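Local coordinates for protein oxidoreductase, short-chain dehydrogenase/reductase family (PDB 3L6E) that is probably a nucleotide-dependent oxidoreductase of the short-chain dehydrogenase/reductase family, perhaps acting as a 3-dehydrosphinganine reductase in sphingolipid metabolism, at residues Q41-E44 against L45-G48. Residues are numbered along the deposited sequence; the frame is centred on the assembly and turned at random.
Sequences QQQE and LLLG. Unlike the reference sequence in segment 41-44: Q42 (reference Glu). Unlike the reference sequence in segment 45-48: L45 (reference Glu).
Four successive main-chain hydrogen bonds tie Q41-E44 to L45-G48: L45 N to Q41 O at 2.8 Å, L46 N to Q42 O at 3.1 Å, L47 N to Q43 O at 2.9 Å, and G48 N to E44 O at 2.7 Å. The first is the straightest, with an N-H...O angle of 161°; the other three bend to about 142°. G48 then leaves the helix with positive phi, a conformation that suits glycine. Q43 runs alongside L46 and L47, all pointing the same way. The chain of Q43 bends at chi2 (-70°), and its amide lies near both leucines, with Q43 OE1 4.1 Å from L46 CD2 and Q43 NE2 4.2 Å from L47 CD1. Both are loose van der Waals contacts, and the buried Q43 NE2 finds no hydrogen-bond partner in the model. L47 also sets its CG 3.6 Å from Q43 O. On this inner face Q43 reaches R17 and I21 of helix 14-25 and M32 of strand 29-34, while L47 touches T20. These are the last two turns of helix 37-47, the alpha-helix that links parallel strands 29-34 and 51-55 in a beta-alpha-beta unit of the Rossmann fold.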
loop_
_atom_site.group_PDB
_atom_site.type_symbol
_atom_site.label_atom_id
_atom_site.label_comp_id
_atom_site.label_asym_id
_atom_site.label_seq_id
_atom_site.Cartn_x
_atom_site.Cartn_y
_atom_site.Cartn_z
ATOM N N GLN A 41 -13.118 -27.061 6.997
ATOM C CA GLN A 41 -13.829 -28.060 6.193
ATOM C C GLN A 41 -14.739 -27.420 5.147
ATOM O O GLN A 41 -14.828 -27.906 4.008
ATOM C CB GLN A 41 -14.666 -29.000 7.075
ATOM C CG GLN A 41 -13.862 -29.971 7.949
ATOM C CD GLN A 41 -14.749 -30.955 8.704
ATOM O OE1 GLN A 41 -14.399 -32.131 8.862
ATOM N NE2 GLN A 41 -15.910 -30.487 9.152
ATOM N N GLN A 42 -15.432 -26.349 5.550
ATOM C CA GLN A 42 -16.351 -25.633 4.663
ATOM C C GLN A 42 -15.550 -25.066 3.484
ATOM O O GLN A 42 -16.029 -25.024 2.357
ATOM C CB GLN A 42 -17.159 -24.555 5.438
ATOM C CG GLN A 42 -16.917 -23.078 5.058
ATOM C CD GLN A 42 -17.371 -22.041 6.127
ATOM O OE1 GLN A 42 -17.072 -20.843 6.002
ATOM N NE2 GLN A 42 -18.063 -22.501 7.175
ATOM N N GLN A 43 -14.310 -24.661 3.757
ATOM C CA GLN A 43 -13.427 -24.152 2.728
ATOM C C GLN A 43 -12.884 -25.279 1.834
ATOM O O GLN A 43 -12.698 -25.082 0.628
ATOM C CB GLN A 43 -12.294 -23.343 3.358
ATOM C CG GLN A 43 -12.713 -22.012 3.987
ATOM C CD GLN A 43 -13.134 -20.963 2.969
ATOM O OE1 GLN A 43 -14.334 -20.774 2.711
ATOM N NE2 GLN A 43 -12.152 -20.260 2.395
ATOM N N GLU A 44 -12.621 -26.443 2.426
ATOM C CA GLU A 44 -12.192 -27.614 1.663
ATOM C C GLU A 44 -13.296 -28.082 0.703
ATOM O O GLU A 44 -13.015 -28.417 -0.447
ATOM C CB GLU A 44 -11.717 -28.758 2.590
ATOM C CG GLU A 44 -10.300 -28.549 3.145
ATOM C CD GLU A 44 -9.704 -29.790 3.818
ATOM O OE1 GLU A 44 -10.076 -30.093 4.977
ATOM O OE2 GLU A 44 -8.840 -30.447 3.199
ATOM N N LEU A 45 -14.543 -28.051 1.183
ATOM C CA LEU A 45 -15.743 -28.375 0.392
ATOM C C LEU A 45 -15.928 -27.398 -0.772
ATOM O O LEU A 45 -16.336 -27.784 -1.868
ATOM C CB LEU A 45 -16.984 -28.360 1.301
ATOM C CG LEU A 45 -18.211 -29.220 0.967
ATOM C CD1 LEU A 45 -18.667 -30.008 2.192
ATOM C CD2 LEU A 45 -19.364 -28.386 0.408
ATOM N N LEU A 46 -15.616 -26.128 -0.529
ATOM C CA LEU A 46 -15.724 -25.108 -1.566
ATOM C C LEU A 46 -14.601 -25.178 -2.608
ATOM O O LEU A 46 -14.862 -25.020 -3.793
ATOM C CB LEU A 46 -15.789 -23.703 -0.945
ATOM C CG LEU A 46 -15.924 -22.492 -1.883
ATOM C CD1 LEU A 46 -17.347 -22.337 -2.432
ATOM C CD2 LEU A 46 -15.493 -21.214 -1.185
ATOM N N LEU A 47 -13.366 -25.413 -2.168
ATOM C CA LEU A 47 -12.203 -25.222 -3.036
ATOM C C LEU A 47 -11.462 -26.507 -3.400
ATOM O O LEU A 47 -10.592 -26.495 -4.289
ATOM C CB LEU A 47 -11.239 -24.173 -2.454
ATOM C CG LEU A 47 -11.823 -22.808 -2.045
ATOM C CD1 LEU A 47 -10.832 -22.012 -1.174
ATOM C CD2 LEU A 47 -12.305 -21.986 -3.251
ATOM N N GLY A 48 -11.813 -27.600 -2.718
ATOM C CA GLY A 48 -11.348 -28.943 -3.065
ATOM C C GLY A 48 -9.845 -29.140 -2.971
ATOM O O GLY A 48 -9.233 -28.816 -1.948
#